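PDB 6OFQ: heme-binding protein A / AI-2 binding protein A from Helicobacter pylori SS1, which binds peptides in the periplasm as a type II substrate-binding protein and probably delivers them to an ABC transporter. Local coordinates for residues Q67-Y70 with G71-E74; L187-D190 with Y191-L195; I248-S251 with S252-A255; L413-G417 with L418-E422; K478-E481 with A482-K486. All blocks are in the same frame, centred on the assembly; numbering follows the deposited sequence.

Contact 1. Residues Q67-Y70 with G71-E74; sequences QFKY and GTTE
The carbonyl oxygen of K69 takes two bonds from T72. T72 OG1 gives the shorter one, 2.7 Å to K69 O, from 28° off the carbonyl plane. T72 N gives the other, 3.0 Å to K69 O, and lies in that plane. The second bond closes a type II beta turn from K69 to T72, with G71 at its third position at positive phi. T72 OG1 also accepts from E74 N at 3.0 Å, which makes an ST turn. Its chi1 of 82° sets the hydroxyl between the backbone N and the carbonyl carbon, facing both partners. The loop is shut by K69 N, which donates to E74 O at 2.9 Å. F68 lies beside this closure, with the edge of its ring at CD1 3.6 Å from T73 O. The chains of K69 and E74 run side by side in the same direction. K69 NZ stops 4.3 Å from E74 OE1, beyond a salt bridge, and water 1 joins the two atoms. Y70 points away, and its OH bonds to V523 O and K517 N. Within the turn, backbone and T72 hydroxyl bonds are the direct polar links, while the charged ends are joined through water.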
loop_
_atom_site.group_PDB
_atom_site.type_symbol
_atom_site.label_atom_id
_atom_site.label_comp_id
_atom_site.label_asym_id
_atom_site.label_seq_id
_atom_site.Cartn_x
_atom_site.Cartn_y
_atom_site.Cartn_z
ATOM N N GLN A 67 11.239 -10.017 -6.173
ATOM C CA GLN A 67 10.278 -10.047 -5.106
ATOM C C GLN A 67 10.927 -9.787 -3.775
ATOM O O GLN A 67 12.176 -9.812 -3.694
ATOM C CB GLN A 67 9.497 -11.349 -5.047
ATOM C CG GLN A 67 10.354 -12.559 -4.727
ATOM C CD GLN A 67 9.628 -13.875 -4.917
ATOM O OE1 GLN A 67 8.772 -14.042 -5.775
ATOM N NE2 GLN A 67 10.051 -14.880 -4.173
ATOM N N PHE A 68 10.157 -9.673 -2.699
ATOM C CA PHE A 68 10.730 -9.438 -1.350
ATOM C C PHE A 68 10.702 -10.742 -0.589
ATOM O O PHE A 68 9.657 -11.412 -0.462
ATOM C CB PHE A 68 9.964 -8.306 -0.668
ATOM C CG PHE A 68 10.165 -7.036 -1.423
ATOM C CD1 PHE A 68 11.357 -6.325 -1.274
ATOM C CD2 PHE A 68 9.188 -6.558 -2.241
ATOM C CE1 PHE A 68 11.561 -5.185 -2.041
ATOM C CE2 PHE A 68 9.397 -5.425 -3.003
ATOM C CZ PHE A 68 10.606 -4.781 -2.958
ATOM N N LYS A 69 11.835 -11.155 -0.058
ATOM C CA LYS A 69 11.872 -12.411 0.676
ATOM C C LYS A 69 10.887 -12.344 1.870
ATOM O O LYS A 69 10.844 -11.364 2.601
ATOM C CB LYS A 69 13.299 -12.599 1.203
ATOM C CG LYS A 69 13.428 -13.768 2.164
ATOM C CD LYS A 69 14.878 -14.058 2.476
ATOM C CE LYS A 69 14.961 -15.110 3.554
ATOM N NZ LYS A 69 16.404 -15.259 3.909
ATOM N N TYR A 70 9.988 -13.324 1.970
ATOM C CA TYR A 70 8.895 -13.215 2.939
ATOM C C TYR A 70 9.313 -12.906 4.350
ATOM O O TYR A 70 10.281 -13.499 4.857
ATOM C CB TYR A 70 8.004 -14.471 2.834
ATOM C CG TYR A 70 6.729 -14.293 3.646
ATOM C CD1 TYR A 70 5.769 -13.390 3.213
ATOM C CD2 TYR A 70 6.532 -14.861 4.895
ATOM C CE1 TYR A 70 4.649 -13.095 3.993
ATOM C CE2 TYR A 70 5.376 -14.607 5.628
ATOM C CZ TYR A 70 4.442 -13.683 5.227
ATOM O OH TYR A 70 3.358 -13.376 5.981
ATOM N N GLY A 71 8.699 -11.872 4.914
ATOM C CA GLY A 71 9.019 -11.445 6.265
ATOM C C GLY A 71 10.045 -10.341 6.354
ATOM O O GLY A 71 10.407 -9.855 7.431
ATOM N N THR A 72 10.525 -9.948 5.177
ATOM C CA THR A 72 11.688 -9.038 5.067
ATOM C C THR A 72 11.390 -7.927 4.048
ATOM O O THR A 72 10.355 -7.927 3.363
ATOM C CB THR A 72 12.998 -9.732 4.651
ATOM O OG1 THR A 72 13.050 -9.893 3.240
ATOM C CG2 THR A 72 13.192 -11.020 5.389
ATOM N N THR A 73 12.368 -7.016 3.912
ATOM C CA THR A 73 12.398 -6.011 2.847
ATOM C C THR A 73 13.538 -6.242 1.857
ATOM O O THR A 73 13.896 -5.340 1.103
ATOM C CB THR A 73 12.471 -4.593 3.437
ATOM O OG1 THR A 73 13.742 -4.416 4.052
ATOM C CG2 THR A 73 11.326 -4.389 4.471
ATOM N N GLU A 74 14.059 -7.465 1.835
ATOM C CA GLU A 74 15.185 -7.830 0.990
ATOM C C GLU A 74 14.762 -8.316 -0.377
ATOM O O GLU A 74 13.918 -9.219 -0.511
ATOM C CB GLU A 74 15.951 -8.989 1.674
ATOM C CG GLU A 74 16.560 -8.672 3.033
ATOM C CD GLU A 74 17.040 -9.910 3.796
ATOM O OE1 GLU A 74 17.159 -11.037 3.252
ATOM O OE2 GLU A 74 17.384 -9.652 4.959
HETATM O O HOH W 1 16.939 -13.003 5.486
#

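Contact 2. Residues L187-D190 with Y191-L195; sequences LSKD and YADYL
K189 folds its aliphatic chain across the carboxylate of D193, one helical turn on. The lysine CD lies 3.7 Å from D193 OD1, and K189 NZ reaches the same oxygen at 2.8 Å in a salt bridge. D193 OD1 accepts through its syn lone pair, on the side of the other oxygen. Two bends put the ammonium there: chi2 at 56° and chi4 at 86° turn a chain that starts away from D193 back over it. The other oxygen, D193 OD2, takes a bond from water 2 at 2.6 Å. That water also donates to D190 OD1, so it bridges two like-charged groups. Each also has a lysine partner, which probably eases their repulsion: K189 for D193 and, in a salt bridge, K117 for D190.

All of this decorates the first turn of helix 189-197. S188 is the N-cap. Its hydroxyl OG accepts from Y191 N at 2.9 Å, nearly straight at 173°. OG stands anti to the serine's backbone N and faces the start of the helix. S188 O then takes A192 N at 2.9 Å, the first of the regular backbone bonds. K189 O follows with D193 N at 2.8 Å, and D190 O with Y194 N.

The buried side of the turn is made by Y191 and A192. L195 CD1 rests over one face of the Y191 ring, 3.6 Å above its plane and offset toward the rim. Y191 OH bonds to K207 O, and A192 packs on F121 of helix 116-127.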
loop_
_atom_site.group_PDB
_atom_site.type_symbol
_atom_site.label_atom_id
_atom_site.label_comp_id
_atom_site.label_asym_id
_atom_site.label_seq_id
_atom_site.Cartn_x
_atom_site.Cartn_y
_atom_site.Cartn_z
ATOM N N LEU A 187 1.103 -9.806 -15.979
ATOM C CA LEU A 187 -0.136 -10.428 -16.487
ATOM C C LEU A 187 0.181 -11.134 -17.790
ATOM O O LEU A 187 1.279 -10.992 -18.334
ATOM C CB LEU A 187 -1.153 -9.332 -16.754
ATOM C CG LEU A 187 -1.932 -8.812 -15.545
ATOM C CD1 LEU A 187 -1.051 -8.181 -14.471
ATOM C CD2 LEU A 187 -3.017 -7.851 -15.985
ATOM N N SER A 188 -0.769 -11.965 -18.235
ATOM C CA SER A 188 -0.561 -12.731 -19.466
ATOM C C SER A 188 -1.086 -12.010 -20.699
ATOM O O SER A 188 -2.293 -11.763 -20.859
ATOM C CB SER A 188 -1.298 -14.061 -19.366
ATOM O OG SER A 188 -1.420 -14.705 -20.646
ATOM N N LYS A 189 -0.159 -11.809 -21.657
ATOM C CA LYS A 189 -0.519 -11.264 -22.962
ATOM C C LYS A 189 -1.465 -12.197 -23.765
ATOM O O LYS A 189 -2.378 -11.650 -24.384
ATOM C CB LYS A 189 0.775 -11.001 -23.755
ATOM C CG LYS A 189 0.522 -10.363 -25.118
ATOM C CD LYS A 189 -0.260 -9.088 -25.046
ATOM C CE LYS A 189 -0.004 -8.068 -26.154
ATOM N NZ LYS A 189 -0.804 -8.253 -27.377
ATOM N N ASP A 190 -1.186 -13.497 -23.684
ATOM C CA ASP A 190 -2.078 -14.475 -24.370
ATOM C C ASP A 190 -3.509 -14.355 -23.855
ATOM O O ASP A 190 -4.491 -14.260 -24.633
ATOM C CB ASP A 190 -1.523 -15.895 -24.308
ATOM C CG ASP A 190 -0.237 -16.058 -25.098
ATOM O OD1 ASP A 190 -0.178 -15.630 -26.264
ATOM O OD2 ASP A 190 0.809 -16.397 -24.523
ATOM N N TYR A 191 -3.657 -14.316 -22.517
ATOM C CA TYR A 191 -4.987 -14.163 -21.926
ATOM C C TYR A 191 -5.644 -12.832 -22.309
ATOM O O TYR A 191 -6.816 -12.723 -22.702
ATOM C CB TYR A 191 -4.931 -14.366 -20.402
ATOM C CG TYR A 191 -6.257 -14.184 -19.677
ATOM C CD1 TYR A 191 -7.353 -14.962 -20.017
ATOM C CD2 TYR A 191 -6.407 -13.324 -18.594
ATOM C CE1 TYR A 191 -8.550 -14.874 -19.370
ATOM C CE2 TYR A 191 -7.583 -13.263 -17.884
ATOM C CZ TYR A 191 -8.661 -14.033 -18.272
ATOM O OH TYR A 191 -9.862 -13.959 -17.590
ATOM N N ALA A 192 -4.891 -11.731 -22.231
ATOM C CA ALA A 192 -5.369 -10.430 -22.656
ATOM C C ALA A 192 -5.817 -10.418 -24.136
ATOM O O ALA A 192 -6.860 -9.834 -24.389
ATOM C CB ALA A 192 -4.244 -9.391 -22.465
ATOM N N ASP A 193 -5.029 -11.072 -24.987
ATOM C CA ASP A 193 -5.394 -11.105 -26.415
ATOM C C ASP A 193 -6.707 -11.896 -26.581
ATOM O O ASP A 193 -7.582 -11.466 -27.350
ATOM C CB ASP A 193 -4.291 -11.757 -27.225
ATOM C CG ASP A 193 -3.077 -10.889 -27.418
ATOM O OD1 ASP A 193 -3.224 -9.655 -27.214
ATOM O OD2 ASP A 193 -2.131 -11.571 -27.851
ATOM N N TYR A 194 -6.807 -13.025 -25.882
ATOM C CA TYR A 194 -8.038 -13.881 -25.894
ATOM C C TYR A 194 -9.247 -13.088 -25.500
ATOM O O TYR A 194 -10.309 -13.085 -26.118
ATOM C CB TYR A 194 -7.884 -15.101 -25.048
ATOM C CG TYR A 194 -9.131 -15.799 -24.579
ATOM C CD1 TYR A 194 -9.620 -16.899 -25.291
ATOM C CD2 TYR A 194 -9.637 -15.533 -23.317
ATOM C CE1 TYR A 194 -10.761 -17.563 -24.867
ATOM C CE2 TYR A 194 -10.761 -16.213 -22.874
ATOM C CZ TYR A 194 -11.327 -17.211 -23.650
ATOM O OH TYR A 194 -12.466 -17.862 -23.201
ATOM N N LEU A 195 -9.193 -12.348 -24.391
ATOM C CA LEU A 195 -10.303 -11.463 -23.952
ATOM C C LEU A 195 -10.648 -10.328 -24.911
ATOM O O LEU A 195 -11.787 -9.949 -25.132
ATOM C CB LEU A 195 -10.055 -10.836 -22.552
ATOM C CG LEU A 195 -9.890 -11.802 -21.406
ATOM C CD1 LEU A 195 -9.518 -10.997 -20.158
ATOM C CD2 LEU A 195 -11.160 -12.568 -21.156
HETATM O O HOH W 2 -1.712 -14.088 -27.994
#

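Contact 3. Residues I248-S251 with S252-A255; sequences IPNS and STRA
I248 O is gripped side-on by the guanidinium of R254. R254 NH2 lies 2.8 Å from I248 O, and NE of the same arginine donates to it at 3.0 Å. Both nitrogens lie in the plane of the carbonyl, and the oxygen is only 3° out of the guanidinium plane. The fork is therefore flat and edge-on. A bend at chi3, -45°, turns the otherwise extended arginine back to this oxygen. S251 CA covers one face of the guanidinium. Water 3 accepts from R254 NH2 at 2.9 Å.

The next shell is the helix start. N250 is the N-cap, and its OD1 accepts from T253 N at 3.0 Å, with the angle at hydrogen 160°. A second, weak bond comes to OD1 from S252 N. N250 O also takes R254 N at 2.9 Å, which fixes the base of the arginine. I248 CG2 also meets T253 CG2 at 3.8 Å, a non-polar contact.

Outer partners hold the polar ends. R254 NH1 bonds to T267 O, and S252 OG to E273. The contact thus forms the passage from strand 242-247 into helix 251-259. I248 and R254 both pack on A36 of the neighbouring strand 32-37, in the same mixed sheet.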
loop_
_atom_site.group_PDB
_atom_site.type_symbol
_atom_site.label_atom_id
_atom_site.label_comp_id
_atom_site.label_asym_id
_atom_site.label_seq_id
_atom_site.Cartn_x
_atom_site.Cartn_y
_atom_site.Cartn_z
ATOM N N ILE A 248 -15.413 -9.107 6.568
ATOM C CA ILE A 248 -16.311 -8.991 7.748
ATOM C C ILE A 248 -16.053 -7.586 8.235
ATOM O O ILE A 248 -15.065 -7.283 8.896
ATOM C CB ILE A 248 -15.901 -9.993 8.849
ATOM C CG1 ILE A 248 -16.025 -11.404 8.304
ATOM C CG2 ILE A 248 -16.771 -9.812 10.102
ATOM C CD1 ILE A 248 -15.638 -12.504 9.251
ATOM N N PRO A 249 -16.969 -6.664 7.904
ATOM C CA PRO A 249 -16.653 -5.257 8.080
ATOM C C PRO A 249 -16.550 -4.761 9.496
ATOM O O PRO A 249 -15.703 -3.911 9.810
ATOM C CB PRO A 249 -17.764 -4.501 7.311
ATOM C CG PRO A 249 -18.307 -5.514 6.381
ATOM C CD PRO A 249 -18.053 -6.876 6.952
ATOM N N ASN A 250 -17.332 -5.379 10.368
ATOM C CA ASN A 250 -17.296 -4.971 11.770
ATOM C C ASN A 250 -16.163 -5.669 12.502
ATOM O O ASN A 250 -16.077 -6.902 12.538
ATOM C CB ASN A 250 -18.650 -5.250 12.458
ATOM C CG ASN A 250 -18.638 -4.767 13.889
ATOM O OD1 ASN A 250 -17.999 -5.304 14.764
ATOM N ND2 ASN A 250 -19.359 -3.675 14.141
ATOM N N SER A 251 -15.251 -4.883 13.074
ATOM C CA SER A 251 -14.045 -5.465 13.645
ATOM C C SER A 251 -14.291 -6.284 14.900
ATOM O O SER A 251 -13.513 -7.197 15.223
ATOM C CB SER A 251 -13.050 -4.340 13.918
ATOM O OG SER A 251 -12.590 -3.793 12.688
ATOM N N SER A 252 -15.361 -5.948 15.620
ATOM C CA SER A 252 -15.771 -6.762 16.771
ATOM C C SER A 252 -16.347 -8.104 16.294
ATOM O O SER A 252 -16.027 -9.166 16.825
ATOM C CB SER A 252 -16.804 -6.059 17.683
ATOM O OG SER A 252 -16.192 -4.989 18.343
ATOM N N THR A 253 -17.170 -8.103 15.259
ATOM C CA THR A 253 -17.707 -9.313 14.647
ATOM C C THR A 253 -16.580 -10.203 14.120
ATOM O O THR A 253 -16.569 -11.434 14.245
ATOM C CB THR A 253 -18.655 -8.962 13.523
ATOM O OG1 THR A 253 -19.695 -8.100 14.038
ATOM C CG2 THR A 253 -19.310 -10.174 12.871
ATOM N N ARG A 254 -15.546 -9.540 13.567
ATOM C CA ARG A 254 -14.390 -10.276 13.042
ATOM C C ARG A 254 -13.629 -10.977 14.168
ATOM O O ARG A 254 -13.285 -12.147 14.041
ATOM C CB ARG A 254 -13.513 -9.282 12.228
ATOM C CG ARG A 254 -12.520 -9.903 11.239
ATOM C CD ARG A 254 -11.587 -8.870 10.585
ATOM N NE ARG A 254 -12.352 -7.709 10.159
ATOM C CZ ARG A 254 -12.171 -6.454 10.514
ATOM N NH1 ARG A 254 -11.099 -6.021 11.136
ATOM N NH2 ARG A 254 -13.193 -5.670 10.290
ATOM N N ALA A 255 -13.357 -10.285 15.280
ATOM C CA ALA A 255 -12.763 -10.924 16.425
ATOM C C ALA A 255 -13.607 -12.020 17.040
ATOM O O ALA A 255 -13.075 -13.054 17.447
ATOM C CB ALA A 255 -12.371 -9.873 17.441
HETATM O O HOH W 3 -11.867 -3.076 10.283
#

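Contact 4. Residues L413-G417 with L418-E422; sequences LKRTG and LGEHE
A Schellman motif ends helix 409-417, with G419 as the residue of positive phi. R415 O accepts from E420 N at 3.1 Å, and T416 O accepts from G419 N, also at 3.1 Å. The second donor sits well above the carbonyl plane, 69° out of it. L418 N still bonds back to K414 O, the last ordinary helical link. R415 and E420 tie the end together with their side chains. R415 NH1 is 2.8 Å from E420 OE1 in a salt bridge that uses the syn lone pair. The oxygen lies near the guanidinium plane, yet the guanidinium and carboxylate planes are 67° apart. The bond is to OE1 alone; E420 OE2 stays 3.9 Å from R415 NH1. E420 OE1 also lies against the arginine chain, 3.2 Å from R415 CG. Water 4 donates to E420 OE2 and meets R415 NH1 weakly. A chi1 of 54° puts H421 CG between its backbone N and carbonyl carbon and brings the ring edge to T416. H421 CE1 approaches T416 O at 3.3 Å. H421 ND1 is buried here without a polar partner, while NE2 bonds to G456 O. R415, T416 and H421 all rest on F378 of strand 373-380, and the chain then enters the adjacent strand 423-429.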
loop_
_atom_site.group_PDB
_atom_site.type_symbol
_atom_site.label_atom_id
_atom_site.label_comp_id
_atom_site.label_asym_id
_atom_site.label_seq_id
_atom_site.Cartn_x
_atom_site.Cartn_y
_atom_site.Cartn_z
ATOM N N LEU A 413 -11.701 5.760 -1.378
ATOM C CA LEU A 413 -10.516 5.817 -2.274
ATOM C C LEU A 413 -10.798 6.630 -3.541
ATOM O O LEU A 413 -9.976 7.441 -3.945
ATOM C CB LEU A 413 -10.083 4.395 -2.646
ATOM C CG LEU A 413 -9.547 3.499 -1.516
ATOM C CD1 LEU A 413 -9.477 2.027 -1.900
ATOM C CD2 LEU A 413 -8.123 3.910 -1.246
ATOM N N LYS A 414 -12.003 6.497 -4.080
ATOM C CA LYS A 414 -12.308 7.211 -5.325
ATOM C C LYS A 414 -12.435 8.713 -5.069
ATOM O O LYS A 414 -11.807 9.576 -5.720
ATOM C CB LYS A 414 -13.622 6.653 -5.902
ATOM C CG LYS A 414 -14.084 7.321 -7.195
ATOM C CD LYS A 414 -15.463 6.885 -7.716
ATOM C CE LYS A 414 -15.773 7.700 -8.968
ATOM N NZ LYS A 414 -14.773 7.664 -10.098
ATOM N N ARG A 415 -13.210 9.082 -4.043
ATOM C CA ARG A 415 -13.498 10.489 -3.781
ATOM C C ARG A 415 -12.253 11.224 -3.298
ATOM O O ARG A 415 -11.990 12.333 -3.744
ATOM C CB ARG A 415 -14.606 10.645 -2.766
ATOM C CG ARG A 415 -15.926 10.086 -3.237
ATOM C CD ARG A 415 -17.020 10.291 -2.214
ATOM N NE ARG A 415 -18.350 9.837 -2.678
ATOM C CZ ARG A 415 -19.157 10.551 -3.445
ATOM N NH1 ARG A 415 -18.833 11.747 -3.902
ATOM N NH2 ARG A 415 -20.346 10.050 -3.793
ATOM N N THR A 416 -11.442 10.625 -2.396
ATOM C CA THR A 416 -10.209 11.272 -1.982
ATOM C C THR A 416 -9.189 11.329 -3.146
ATOM O O THR A 416 -8.448 12.298 -3.272
ATOM C CB THR A 416 -9.582 10.573 -0.731
ATOM O OG1 THR A 416 -9.300 9.191 -1.026
ATOM C CG2 THR A 416 -10.440 10.744 0.517
ATOM N N GLY A 417 -9.174 10.301 -3.996
ATOM C CA GLY A 417 -8.293 10.355 -5.161
ATOM C C GLY A 417 -8.540 11.528 -6.089
ATOM O O GLY A 417 -7.669 11.961 -6.817
ATOM N N LEU A 418 -9.802 11.946 -6.132
ATOM C CA LEU A 418 -10.292 13.073 -6.938
ATOM C C LEU A 418 -10.261 14.404 -6.250
ATOM O O LEU A 418 -10.760 15.413 -6.786
ATOM C CB LEU A 418 -11.666 12.760 -7.496
ATOM C CG LEU A 418 -11.731 11.602 -8.462
ATOM C CD1 LEU A 418 -13.157 11.334 -8.916
ATOM C CD2 LEU A 418 -10.835 11.850 -9.671
ATOM N N GLY A 419 -9.776 14.472 -4.995
ATOM C CA GLY A 419 -9.667 15.724 -4.280
ATOM C C GLY A 419 -10.963 16.249 -3.680
ATOM O O GLY A 419 -11.026 17.451 -3.407
ATOM N N GLU A 420 -11.956 15.387 -3.470
ATOM C CA GLU A 420 -13.237 15.868 -2.983
ATOM C C GLU A 420 -13.186 16.349 -1.540
ATOM O O GLU A 420 -13.999 17.176 -1.092
ATOM C CB GLU A 420 -14.324 14.801 -3.155
ATOM C CG GLU A 420 -14.612 14.561 -4.610
ATOM C CD GLU A 420 -15.722 13.573 -4.867
ATOM O OE1 GLU A 420 -16.450 13.215 -3.932
ATOM O OE2 GLU A 420 -15.838 13.122 -6.017
ATOM N N HIS A 421 -12.244 15.786 -0.763
ATOM C CA HIS A 421 -12.193 16.093 0.660
ATOM C C HIS A 421 -11.558 17.452 0.905
ATOM O O HIS A 421 -10.787 17.977 0.093
ATOM C CB HIS A 421 -11.309 15.057 1.358
ATOM C CG HIS A 421 -9.944 14.913 0.788
ATOM N ND1 HIS A 421 -9.755 14.386 -0.471
ATOM C CD2 HIS A 421 -8.727 15.320 1.236
ATOM C CE1 HIS A 421 -8.473 14.442 -0.766
ATOM N NE2 HIS A 421 -7.830 14.972 0.245
ATOM N N GLU A 422 -11.779 17.920 2.132
ATOM C CA GLU A 422 -11.048 19.045 2.743
ATOM C C GLU A 422 -10.021 18.432 3.674
ATOM O O GLU A 422 -8.828 18.703 3.568
ATOM C CB GLU A 422 -11.998 20.024 3.450
ATOM C CG GLU A 422 -12.955 20.772 2.528
ATOM C CD GLU A 422 -13.830 21.658 3.379
ATOM O OE1 GLU A 422 -13.417 22.652 4.007
ATOM O OE2 GLU A 422 -15.000 21.299 3.432
HETATM O O HOH W 4 -18.710 13.470 -6.722
#

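Contact 5. Residues K478-E481 with A482-K486; sequences KERE and ALYLK
R480 and Y484 lie side by side on the buried face of helix 477-494 and point the same way. R480 NH2 donates to Y484 OH at 2.9 Å, at a bent angle of 136°. The nitrogen comes to the edge of the tyrosine ring, in its plane. The hydroxyl is tilted out of the guanidinium plane, and the two flat groups are turned 67° apart. A bend at chi3, 74°, brings the arginine's end alongside the ring. Y484 CD2 also comes within 3.3 Å of R480 O. That oxygen accepts from Y484 N at 2.9 Å. L468 and A471 of helix 462-473 and L439 of helix 436-443 pack on the tyrosine.

The K478-E481 side is more open to solvent. K478 NZ makes a salt bridge of 2.8 Å to E481 OE1, on the syn side but off the carboxylate plane. E481 OE2 has a weak bond to G345 N. K478 is exposed and E481 partly so. L485 lies along E481, with its CD1 4.1 Å from E481 CG. L485 N bonds to E481 O at 2.8 Å.

R480 has further partners: NH1 forms a salt bridge with D434, and NE bonds to A471 O. The buried guanidinium thus has its charge met by a carboxylate, and the tyrosine oxygen and a backbone carbonyl probably help hold its plane in place.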
loop_
_atom_site.group_PDB
_atom_site.type_symbol
_atom_site.label_atom_id
_atom_site.label_comp_id
_atom_site.label_asym_id
_atom_site.label_seq_id
_atom_site.Cartn_x
_atom_site.Cartn_y
_atom_site.Cartn_z
ATOM N N LYS A 478 24.191 6.925 2.443
ATOM C CA LYS A 478 24.482 8.104 3.232
ATOM C C LYS A 478 24.250 9.391 2.503
ATOM O O LYS A 478 23.682 10.312 3.101
ATOM C CB LYS A 478 25.936 8.084 3.755
ATOM C CG LYS A 478 26.115 7.112 4.906
ATOM C CD LYS A 478 25.083 7.112 6.032
ATOM C CE LYS A 478 25.399 8.044 7.202
ATOM N NZ LYS A 478 24.516 7.767 8.380
ATOM N N GLU A 479 24.571 9.396 1.196
ATOM C CA GLU A 479 24.285 10.595 0.406
ATOM C C GLU A 479 22.783 10.845 0.273
ATOM O O GLU A 479 22.326 11.971 0.365
ATOM C CB GLU A 479 24.934 10.660 -0.983
ATOM C CG GLU A 479 26.448 10.567 -0.927
ATOM C CD GLU A 479 27.085 10.505 -2.304
ATOM O OE1 GLU A 479 26.433 10.838 -3.289
ATOM O OE2 GLU A 479 28.307 10.216 -2.322
ATOM N N ARG A 480 22.048 9.781 -0.006
ATOM C CA ARG A 480 20.586 9.930 -0.077
ATOM C C ARG A 480 20.007 10.337 1.276
ATOM O O ARG A 480 19.110 11.192 1.309
ATOM C CB ARG A 480 19.999 8.563 -0.512
ATOM C CG ARG A 480 20.364 8.161 -1.930
ATOM C CD ARG A 480 19.700 6.816 -2.278
ATOM N NE ARG A 480 18.285 6.973 -2.510
ATOM C CZ ARG A 480 17.337 6.040 -2.407
ATOM N NH1 ARG A 480 17.584 4.795 -2.141
ATOM N NH2 ARG A 480 16.092 6.418 -2.636
ATOM N N GLU A 481 20.508 9.767 2.355
ATOM C CA GLU A 481 20.025 10.098 3.701
ATOM C C GLU A 481 20.173 11.598 3.940
ATOM O O GLU A 481 19.247 12.259 4.451
ATOM C CB GLU A 481 20.815 9.326 4.760
ATOM C CG GLU A 481 20.333 9.519 6.195
ATOM C CD GLU A 481 20.834 8.346 7.058
ATOM O OE1 GLU A 481 22.065 8.136 7.011
ATOM O OE2 GLU A 481 20.020 7.522 7.556
ATOM N N ALA A 482 21.320 12.181 3.572
ATOM C CA ALA A 482 21.472 13.617 3.812
ATOM C C ALA A 482 20.440 14.457 3.143
ATOM O O ALA A 482 19.854 15.390 3.701
ATOM C CB ALA A 482 22.897 14.061 3.448
ATOM N N LEU A 483 20.081 14.066 1.923
ATOM C CA LEU A 483 19.029 14.765 1.168
ATOM C C LEU A 483 17.643 14.527 1.785
ATOM O O LEU A 483 16.831 15.460 1.889
ATOM C CB LEU A 483 19.067 14.331 -0.303
ATOM C CG LEU A 483 20.340 14.745 -1.068
ATOM C CD1 LEU A 483 20.581 13.845 -2.294
ATOM C CD2 LEU A 483 20.161 16.176 -1.523
ATOM N N TYR A 484 17.390 13.288 2.194
ATOM C CA TYR A 484 16.083 13.024 2.787
ATOM C C TYR A 484 15.895 13.676 4.164
ATOM O O TYR A 484 14.784 14.144 4.481
ATOM C CB TYR A 484 15.808 11.526 2.919
ATOM C CG TYR A 484 15.557 10.839 1.598
ATOM C CD1 TYR A 484 14.669 11.405 0.695
ATOM C CD2 TYR A 484 16.157 9.651 1.291
ATOM C CE1 TYR A 484 14.396 10.758 -0.526
ATOM C CE2 TYR A 484 15.929 9.051 0.073
ATOM C CZ TYR A 484 15.011 9.564 -0.832
ATOM O OH TYR A 484 14.818 8.927 -2.050
ATOM N N LEU A 485 16.992 13.866 4.901
ATOM C CA LEU A 485 16.914 14.590 6.168
ATOM C C LEU A 485 16.423 16.009 5.919
ATOM O O LEU A 485 15.561 16.540 6.646
ATOM C CB LEU A 485 18.236 14.529 6.919
ATOM C CG LEU A 485 18.678 13.211 7.493
ATOM C CD1 LEU A 485 20.104 13.197 8.020
ATOM C CD2 LEU A 485 17.772 12.710 8.584
ATOM N N LYS A 486 17.006 16.654 4.908
ATOM C CA LYS A 486 16.637 18.022 4.594
ATOM C C LYS A 486 15.200 18.050 4.083
ATOM O O LYS A 486 14.438 18.965 4.437
ATOM C CB LYS A 486 17.587 18.666 3.552
ATOM C CG LYS A 486 19.027 18.830 3.995
ATOM C CD LYS A 486 19.950 19.340 2.892
ATOM C CE LYS A 486 21.372 19.280 3.458
ATOM N NZ LYS A 486 22.319 19.265 2.309
#

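How the contacts relate
The five contacts are all local and follow one another along the chain in the order 1 to 5. None touches another. Centres lie from 24 Å apart, for contacts 1 and 5, to 43 Å, for contacts 2 and 5. Contact 1 is the turn between two strands of the antiparallel five-stranded sheet. Contacts 2 and 3 start helices 189-197 and 251-259, and contact 3 follows a strand of a separate mixed sheet. Contact 4 ends helix 409-417 ahead of strand 423-429 in the seven-stranded sheet. Contact 5 is in the first half of helix 477-494. Contacts 1, 3 and 4 therefore shape connections in three different sheets, and the five do not form one site.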